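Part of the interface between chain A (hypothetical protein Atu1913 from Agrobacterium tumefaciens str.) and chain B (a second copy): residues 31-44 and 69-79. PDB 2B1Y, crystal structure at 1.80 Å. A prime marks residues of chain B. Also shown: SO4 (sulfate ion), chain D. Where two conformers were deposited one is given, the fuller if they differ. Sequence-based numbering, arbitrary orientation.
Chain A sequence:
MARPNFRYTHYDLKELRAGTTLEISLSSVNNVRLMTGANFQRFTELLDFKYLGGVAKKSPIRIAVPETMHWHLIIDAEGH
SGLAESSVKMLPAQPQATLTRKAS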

ATOM      1  N   ASN A  31     -12.102   7.103  -2.165  1.00 28.36           N
ATOM      2  CA  ASN A  31     -10.841   7.771  -1.839  1.00 29.04           C
ATOM      3  C   ASN A  31     -10.434   8.656  -2.997  1.00 28.58           C
ATOM      4  O   ASN A  31     -10.654   8.308  -4.160  1.00 29.79           O
ATOM      5  CB  ASN A  31      -9.721   6.740  -1.629  1.00 29.75           C
ATOM      6  CG  ASN A  31     -10.102   5.696  -0.589  1.00 29.59           C
ATOM      7  OD1 ASN A  31     -10.624   6.039   0.467  1.00 30.62           O
ATOM      8  ND2 ASN A  31      -9.881   4.444  -0.905  1.00 32.68           N
ATOM      9  N   VAL A  32      -9.808   9.772  -2.663  1.00 28.43           N
ATOM     10  CA  VAL A  32      -9.316  10.687  -3.675  1.00 28.96           C
ATOM     11  C   VAL A  32      -7.858  10.934  -3.346  1.00 29.14           C
ATOM     12  O   VAL A  32      -7.546  11.329  -2.231  1.00 30.24           O
ATOM     13  CB  VAL A  32     -10.114  12.027  -3.621  1.00 29.30           C
ATOM     14  CG1 VAL A  32      -9.512  13.109  -4.590  1.00 28.77           C
ATOM     15  CG2 VAL A  32     -11.550  11.782  -3.959  1.00 28.96           C
ATOM     16  N   ARG A  33      -6.966  10.714  -4.306  1.00 28.34           N
ATOM     17  CA  ARG A  33      -5.529  10.816  -4.010  1.00 28.91           C
ATOM     18  C   ARG A  33      -4.880  11.549  -5.169  1.00 29.18           C
ATOM     19  O   ARG A  33      -4.953  11.081  -6.309  1.00 30.55           O
ATOM     20  CB  ARG A  33      -4.901   9.423  -3.911  1.00 29.16           C
ATOM     21  CG  ARG A  33      -5.708   8.375  -3.186  1.00 30.49           C
ATOM     22  CD  ARG A  33      -4.860   7.120  -2.978  1.00 34.11           C
ATOM     23  NE  ARG A  33      -5.676   5.933  -2.773  1.00 39.81           N
ATOM     24  CZ  ARG A  33      -5.341   4.891  -2.020  1.00 42.50           C
ATOM     25  NH1 ARG A  33      -6.180   3.858  -1.949  1.00 44.23           N
ATOM     26  NH2 ARG A  33      -4.200   4.884  -1.328  1.00 40.62           N
ATOM     27  N   LEU A  34      -4.223  12.667  -4.875  1.00 27.95           N
ATOM     28  CA  LEU A  34      -3.470  13.422  -5.827  1.00 28.22           C
ATOM     29  C   LEU A  34      -1.989  13.074  -5.591  1.00 26.94           C
ATOM     30  O   LEU A  34      -1.529  13.148  -4.455  1.00 27.22           O
ATOM     31  CB  LEU A  34      -3.708  14.912  -5.554  1.00 28.46           C
ATOM     32  CG  LEU A  34      -2.821  15.850  -6.390  1.00 29.65           C
ATOM     33  CD1 LEU A  34      -3.190  15.789  -7.896  1.00 31.10           C
ATOM     34  CD2 LEU A  34      -2.905  17.302  -5.842  1.00 31.22           C
HETATM   35  N   MSE A  35      -1.257  12.702  -6.635  1.00 27.50           N
HETATM   36  CA  MSE A  35       0.127  12.247  -6.461  1.00 27.12           C
HETATM   37  C   MSE A  35       1.010  12.575  -7.640  1.00 28.57           C
HETATM   38  O   MSE A  35       0.534  12.819  -8.752  1.00 28.45           O
HETATM   39  CB  MSE A  35       0.132  10.723  -6.228  1.00 27.47           C
HETATM   40  CG  MSE A  35      -0.532   9.958  -7.397  1.00 25.55           C
HETATM   41 SE   MSE A  35      -0.696   8.045  -7.037  0.60 28.98          SE
HETATM   42  CE  MSE A  35      -2.271   8.087  -5.940  1.00 26.75           C
ATOM     43  N   THR A  36       2.314  12.547  -7.382  1.00 28.17           N
ATOM     44  CA  THR A  36       3.317  12.825  -8.388  1.00 28.11           C
ATOM     45  C   THR A  36       3.460  11.569  -9.243  1.00 28.58           C
ATOM     46  O   THR A  36       2.949  10.480  -8.883  1.00 27.91           O
ATOM     47  CB  THR A  36       4.666  13.163  -7.722  1.00 26.35           C
ATOM     48  OG1 THR A  36       5.124  12.014  -6.999  1.00 26.53           O
ATOM     49  CG2 THR A  36       4.563  14.358  -6.797  1.00 29.43           C
ATOM     50  N   GLY A  37       4.190  11.685 -10.354  1.00 29.56           N
ATOM     51  CA  GLY A  37       4.447  10.529 -11.203  1.00 29.58           C
ATOM     52  C   GLY A  37       5.169   9.375 -10.504  1.00 29.74           C
ATOM     53  O   GLY A  37       4.834   8.222 -10.710  1.00 29.34           O
ATOM     54  N   ALA A  38       6.193   9.680  -9.708  1.00 31.51           N
ATOM     55  CA  ALA A  38       6.917   8.627  -8.993  1.00 31.54           C
ATOM     56  C   ALA A  38       5.947   7.852  -8.101  1.00 31.18           C
ATOM     57  O   ALA A  38       6.004   6.634  -8.015  1.00 30.35           O
ATOM     58  CB  ALA A  38       8.089   9.190  -8.183  1.00 33.23           C
ATOM     59  N   ASN A  39       5.041   8.587  -7.462  1.00 30.08           N
ATOM     60  CA  ASN A  39       4.062   7.976  -6.593  1.00 29.37           C
ATOM     61  C   ASN A  39       2.973   7.236  -7.332  1.00 28.84           C
ATOM     62  O   ASN A  39       2.480   6.229  -6.823  1.00 28.42           O
ATOM     63  CB  ASN A  39       3.550   9.016  -5.630  1.00 29.21           C
ATOM     64  CG  ASN A  39       4.597   9.336  -4.554  1.00 28.98           C
ATOM     65  OD1 ASN A  39       5.109  10.460  -4.440  1.00 33.75           O
ATOM     66  ND2 ASN A  39       4.922   8.341  -3.780  1.00 24.61           N
ATOM     67  N   PHE A  40       2.629   7.697  -8.541  1.00 27.39           N
ATOM     68  CA  PHE A  40       1.760   6.881  -9.390  1.00 28.15           C
ATOM     69  C   PHE A  40       2.429   5.527  -9.731  1.00 28.62           C
ATOM     70  O   PHE A  40       1.780   4.487  -9.790  1.00 27.54           O
ATOM     71  CB  PHE A  40       1.308   7.623 -10.664  1.00 27.45           C
ATOM     72  CG  PHE A  40       0.423   6.787 -11.548  1.00 29.24           C
ATOM     73  CD1 PHE A  40      -0.819   6.358 -11.087  1.00 30.04           C
ATOM     74  CD2 PHE A  40       0.861   6.371 -12.802  1.00 31.47           C
ATOM     75  CE1 PHE A  40      -1.640   5.546 -11.876  1.00 31.00           C
ATOM     76  CE2 PHE A  40       0.057   5.563 -13.613  1.00 33.52           C
ATOM     77  CZ  PHE A  40      -1.203   5.158 -13.148  1.00 32.86           C
ATOM     78  N   GLN A  41       3.738   5.534  -9.945  1.00 29.37           N
ATOM     79  CA  GLN A  41       4.372   4.249 -10.217  1.00 31.40           C
ATOM     80  C   GLN A  41       4.275   3.306  -9.006  1.00 30.24           C
ATOM     81  O   GLN A  41       3.961   2.133  -9.164  1.00 30.57           O
ATOM     82  CB  GLN A  41       5.807   4.445 -10.674  1.00 31.97           C
ATOM     83  CG  GLN A  41       5.907   4.999 -12.102  1.00 39.01           C
ATOM     84  CD  GLN A  41       5.231   4.085 -13.151  1.00 47.80           C
ATOM     85  OE1 GLN A  41       4.537   4.567 -14.071  1.00 51.30           O
ATOM     86  NE2 GLN A  41       5.425   2.763 -13.007  1.00 48.86           N
ATOM     87  N   ARG A  42       4.491   3.848  -7.804  1.00 30.88           N
ATOM     88  CA  ARG A  42       4.276   3.106  -6.559  1.00 30.07           C
ATOM     89  C   ARG A  42       2.826   2.598  -6.438  1.00 29.90           C
ATOM     90  O   ARG A  42       2.598   1.422  -6.158  1.00 29.96           O
ATOM     91  CB  ARG A  42       4.687   3.954  -5.351  1.00 30.51           C
ATOM     92  CG  ARG A  42       6.168   4.342  -5.355  1.00 30.51           C
ATOM     93  CD  ARG A  42       6.592   5.122  -4.120  1.00 31.51           C
ATOM     94  NE  ARG A  42       8.016   5.458  -4.200  1.00 35.34           N
ATOM     95  CZ  ARG A  42       8.512   6.688  -4.376  1.00 33.78           C
ATOM     96  NH1 ARG A  42       7.718   7.749  -4.490  1.00 35.47           N
ATOM     97  NH2 ARG A  42       9.816   6.862  -4.452  1.00 33.03           N
ATOM     98  N   PHE A  43       1.841   3.466  -6.666  1.00 30.06           N
ATOM     99  CA  PHE A  43       0.447   3.050  -6.637  1.00 30.80           C
ATOM    100  C   PHE A  43       0.171   1.817  -7.537  1.00 31.85           C
ATOM    101  O   PHE A  43      -0.481   0.858  -7.107  1.00 31.39           O
ATOM    102  CB  PHE A  43      -0.459   4.215  -7.066  1.00 30.77           C
ATOM    103  CG  PHE A  43      -1.920   3.869  -7.114  1.00 29.71           C
ATOM    104  CD1 PHE A  43      -2.690   3.882  -5.944  1.00 31.36           C
ATOM    105  CD2 PHE A  43      -2.536   3.564  -8.329  1.00 30.75           C
ATOM    106  CE1 PHE A  43      -4.048   3.563  -5.982  1.00 28.48           C
ATOM    107  CE2 PHE A  43      -3.884   3.255  -8.354  1.00 32.07           C
ATOM    108  CZ  PHE A  43      -4.633   3.287  -7.179  1.00 31.36           C
ATOM    109  N   THR A  44       0.667   1.837  -8.767  0.50 32.42           N
ATOM    110  CA  THR A  44       0.383   0.735  -9.696  0.50 33.25           C
ATOM    111  C   THR A  44       0.996  -0.574  -9.197  0.50 35.01           C
ATOM    112  O   THR A  44       0.462  -1.648  -9.470  0.50 33.90           O
ATOM    113  CB  THR A  44       0.851   1.006 -11.137  0.50 33.34           C
ATOM    114  OG1 THR A  44       2.283   0.997 -11.191  0.50 33.02           O
ATOM    115  CG2 THR A  44       0.294   2.342 -11.648  0.50 33.81           C
TER
HETATM  116  N   MSE B  69       4.712  20.344 -11.094  1.00 38.84           N
HETATM  117  CA  MSE B  69       5.203  19.053 -11.575  1.00 40.47           C
HETATM  118  C   MSE B  69       4.080  18.275 -12.236  1.00 36.82           C
HETATM  119  O   MSE B  69       3.034  18.818 -12.411  1.00 36.35           O
HETATM  120  CB  MSE B  69       5.796  18.247 -10.461  1.00 40.68           C
HETATM  121  CG  MSE B  69       4.960  18.174  -9.242  1.00 41.88           C
HETATM  122 SE   MSE B  69       6.160  17.571  -7.912  0.60 49.41          SE
HETATM  123  CE  MSE B  69       7.655  17.991  -8.759  1.00 31.51           C
ATOM    124  N   HIS B  70       4.361  17.057 -12.683  1.00 35.78           N
ATOM    125  CA  HIS B  70       3.406  16.189 -13.379  1.00 34.14           C
ATOM    126  C   HIS B  70       2.577  15.528 -12.286  1.00 32.28           C
ATOM    127  O   HIS B  70       3.115  14.874 -11.397  1.00 33.17           O
ATOM    128  CB  HIS B  70       4.184  15.116 -14.130  1.00 34.19           C
ATOM    129  CG  HIS B  70       3.388  14.295 -15.099  1.00 37.24           C
ATOM    130  ND1 HIS B  70       3.950  13.802 -16.262  1.00 39.90           N
ATOM    131  CD2 HIS B  70       2.115  13.831 -15.076  1.00 38.32           C
ATOM    132  CE1 HIS B  70       3.050  13.092 -16.923  1.00 39.18           C
ATOM    133  NE2 HIS B  70       1.930  13.092 -16.226  1.00 36.09           N
ATOM    134  N   TRP B  71       1.261  15.691 -12.379  1.00 31.48           N
ATOM    135  CA  TRP B  71       0.317  15.236 -11.339  1.00 28.50           C
ATOM    136  C   TRP B  71      -0.622  14.165 -11.882  1.00 28.36           C
ATOM    137  O   TRP B  71      -0.925  14.136 -13.072  1.00 26.40           O
ATOM    138  CB  TRP B  71      -0.477  16.422 -10.753  1.00 29.29           C
ATOM    139  CG  TRP B  71       0.391  17.275  -9.860  1.00 30.31           C
ATOM    140  CD1 TRP B  71       1.001  18.451 -10.197  1.00 30.55           C
ATOM    141  CD2 TRP B  71       0.795  16.977  -8.514  1.00 30.56           C
ATOM    142  NE1 TRP B  71       1.730  18.922  -9.135  1.00 32.52           N
ATOM    143  CE2 TRP B  71       1.620  18.045  -8.085  1.00 30.20           C
ATOM    144  CE3 TRP B  71       0.494  15.942  -7.613  1.00 30.39           C
ATOM    145  CZ2 TRP B  71       2.184  18.097  -6.805  1.00 30.73           C
ATOM    146  CZ3 TRP B  71       1.066  15.978  -6.342  1.00 30.44           C
ATOM    147  CH2 TRP B  71       1.908  17.055  -5.950  1.00 31.81           C
ATOM    148  N   HIS B  72      -1.064  13.271 -10.979  1.00 27.55           N
ATOM    149  CA  HIS B  72      -2.002  12.200 -11.313  1.00 27.17           C
ATOM    150  C   HIS B  72      -3.089  12.207 -10.246  1.00 25.93           C
ATOM    151  O   HIS B  72      -2.777  12.409  -9.107  1.00 25.38           O
ATOM    152  CB  HIS B  72      -1.279  10.846 -11.255  1.00 27.44           C
ATOM    153  CG  HIS B  72      -0.220  10.698 -12.303  1.00 30.02           C
ATOM    154  ND1 HIS B  72      -0.463  10.135 -13.535  1.00 29.63           N
ATOM    155  CD2 HIS B  72       1.068  11.127 -12.331  1.00 29.89           C
ATOM    156  CE1 HIS B  72       0.646  10.155 -14.254  1.00 28.93           C
ATOM    157  NE2 HIS B  72       1.580  10.776 -13.559  1.00 29.45           N
ATOM    158  N   LEU B  73      -4.350  12.038 -10.634  1.00 26.91           N
ATOM    159  CA  LEU B  73      -5.432  12.013  -9.661  1.00 27.14           C
ATOM    160  C   LEU B  73      -6.043  10.626  -9.728  1.00 28.17           C
ATOM    161  O   LEU B  73      -6.435  10.170 -10.827  1.00 28.56           O
ATOM    162  CB  LEU B  73      -6.493  13.062 -10.002  1.00 27.57           C
ATOM    163  CG  LEU B  73      -7.702  13.014  -9.065  1.00 27.62           C
ATOM    164  CD1 LEU B  73      -7.233  13.495  -7.707  1.00 29.79           C
ATOM    165  CD2 LEU B  73      -8.813  13.851  -9.624  1.00 30.94           C
ATOM    166  N   ILE B  74      -6.125   9.982  -8.572  1.00 26.80           N
ATOM    167  CA  ILE B  74      -6.736   8.662  -8.481  1.00 26.48           C
ATOM    168  C   ILE B  74      -8.002   8.775  -7.705  1.00 26.22           C
ATOM    169  O   ILE B  74      -8.001   9.340  -6.621  1.00 26.47           O
ATOM    170  CB  ILE B  74      -5.802   7.654  -7.762  1.00 28.15           C
ATOM    171  CG1 ILE B  74      -4.541   7.440  -8.582  1.00 27.53           C
ATOM    172  CG2 ILE B  74      -6.543   6.327  -7.429  1.00 26.25           C
ATOM    173  CD1 ILE B  74      -4.725   6.996  -9.979  1.00 31.85           C
ATOM    174  N   ILE B  75      -9.073   8.212  -8.251  1.00 26.15           N
ATOM    175  CA  ILE B  75     -10.295   7.952  -7.484  1.00 26.70           C
ATOM    176  C   ILE B  75     -10.373   6.446  -7.308  1.00 27.18           C
ATOM    177  O   ILE B  75     -10.261   5.711  -8.286  1.00 25.28           O
ATOM    178  CB  ILE B  75     -11.566   8.415  -8.257  1.00 27.32           C
ATOM    179  CG1 ILE B  75     -11.403   9.891  -8.692  1.00 28.16           C
ATOM    180  CG2 ILE B  75     -12.818   8.183  -7.413  1.00 27.11           C
ATOM    181  CD1 ILE B  75     -11.205  10.840  -7.573  1.00 29.21           C
ATOM    182  N   ASP B  76     -10.549   5.969  -6.079  1.00 27.17           N
ATOM    183  CA  ASP B  76     -10.489   4.513  -5.921  1.00 29.20           C
ATOM    184  C   ASP B  76     -11.342   3.964  -4.804  1.00 29.76           C
ATOM    185  O   ASP B  76     -11.735   4.667  -3.869  1.00 29.75           O
ATOM    186  CB  ASP B  76      -9.034   4.049  -5.750  1.00 29.29           C
ATOM    187  CG  ASP B  76      -8.471   4.403  -4.373  1.00 30.39           C
ATOM    188  OD1 ASP B  76      -7.809   5.440  -4.235  1.00 32.36           O
ATOM    189  OD2 ASP B  76      -8.765   3.675  -3.407  1.00 33.66           O
ATOM    190  N   ALA B  77     -11.593   2.664  -4.902  1.00 31.86           N
ATOM    191  CA  ALA B  77     -12.511   1.997  -4.011  1.00 32.47           C
ATOM    192  C   ALA B  77     -11.805   1.178  -2.931  1.00 33.43           C
ATOM    193  O   ALA B  77     -12.418   0.276  -2.357  1.00 33.64           O
ATOM    194  CB  ALA B  77     -13.454   1.115  -4.816  1.00 32.61           C
ATOM    195  N   GLU B  78     -10.548   1.482  -2.619  1.00 33.68           N
ATOM    196  CA  GLU B  78      -9.889   0.727  -1.543  1.00 35.63           C
ATOM    197  C   GLU B  78     -10.638   0.838  -0.198  1.00 34.92           C
ATOM    198  O   GLU B  78     -10.814   1.920   0.312  1.00 35.23           O
ATOM    199  CB  GLU B  78      -8.427   1.157  -1.384  1.00 34.63           C
ATOM    200  CG  GLU B  78      -7.735   0.340  -0.291  1.00 38.26           C
ATOM    201  CD  GLU B  78      -6.242   0.620  -0.139  1.00 38.67           C
ATOM    202  OE1 GLU B  78      -5.782   1.748  -0.410  1.00 38.04           O
ATOM    203  OE2 GLU B  78      -5.526  -0.321   0.286  1.00 43.73           O
ATOM    204  N   GLY B  79     -11.091  -0.278   0.375  1.00 35.68           N
ATOM    205  CA  GLY B  79     -11.867  -0.228   1.605  1.00 36.07           C
ATOM    206  C   GLY B  79     -13.330   0.165   1.463  1.00 37.86           C
ATOM    207  O   GLY B  79     -14.022   0.376   2.472  1.00 37.77           O
TER
HETATM  208  S   SO4 D 204      10.313  10.435  -5.252  1.00 86.71           S
HETATM  209  O1  SO4 D 204      10.644   9.193  -5.956  1.00 86.91           O
HETATM  210  O2  SO4 D 204       8.892  10.429  -4.900  1.00 86.85           O
HETATM  211  O3  SO4 D 204      11.100  10.533  -4.029  1.00 87.04           O
HETATM  212  O4  SO4 D 204      10.617  11.578  -6.110  1.00 87.00           O
HETATM  213  O   HOH W   1      -3.761   2.813   0.649  1.00 43.34           O
HETATM  214  O   HOH W   2       5.531  14.064 -11.184  1.00 34.73           O

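Strand 31-36 of chain A and strand 69-76 of chain B lie edge to edge as antiparallel neighbours, their axes 4.7 Å apart at closest and their directions 156° apart, so one β-sheet runs across the dimer boundary. The register rests on three hydrogen-bonded pairs: Asn31 with Asp76′, Arg33 with Ile74′ and Met35 with His72′. In the central pair, Arg33 N donates to Ile74′ O at 2.9 Å and Ile74′ N to Arg33 O at 2.8 Å, with N-H...O angles of 156° and 174°. Between these pairs the strands draw closer, to 4.5 Å from Leu34 CA to Leu73′ CA. Together the stretches bury 964 Å².

The largest covered area, 103 Å², belongs to Ile74′, the knob of the interface. Its side chain lies on the face shared with Met35 and His72′, where helix 37-44 also packs, and its branched shape meets three partners. CG1 lies 3.5 Å from Met35 CE, the selenomethionine's terminal methyl; CD1 reaches to 3.9 Å from Phe40 CE1; CG2 comes within 3.6 Å of Phe43 CZ, while CG1 sits over one face of the Phe43 ring. Both phenylalanines point their CA-to-CB bonds toward the strand.

Next to this pocket, the flat His72′ ring slides against Phe40 in an offset stack, planes at 9° and centroids 4.8 Å apart. The offset places Phe40 CB over the imidazole, 3.8 Å from His72′ CG. Gly37 CA lies 3.6 Å from His72′ CD2, and a CB on Gly37 would have room there.

On the opposite face, aliphatic side chains interlock. Val32 CG1 meets Leu73′ CD1 at 3.9 Å, and Val32 CG2 meets Ile75′ CD1 at 3.8 Å. Leu34 CG presses to 3.5 Å from Trp71′ CE3. Farther along the indole, Thr36 CG2 lies over the six-membered ring of Trp71′, 4.2 Å from its centroid and 26° off the normal, a CH-π contact.

Toward the Asn31 end the fit becomes polar. The long Arg33 side chain brings its guanidinium edge-on to two acids: NE bonds Asp76′ OD1 at 2.6 Å and NH1 bonds Glu78′ OE1 at 2.6 Å, both salt bridges, and NH1 also donates to Asp76′ OD2 at 3.0 Å. Asn31 ND2 divides its donors between Asp76′ OD2 (2.8 Å) and Glu78′ O (3.0 Å), a use that suits an amide. One water completes the cluster, accepting from Arg33 NH2 at 2.9 Å and donating to Glu78′ OE1 at 2.5 Å.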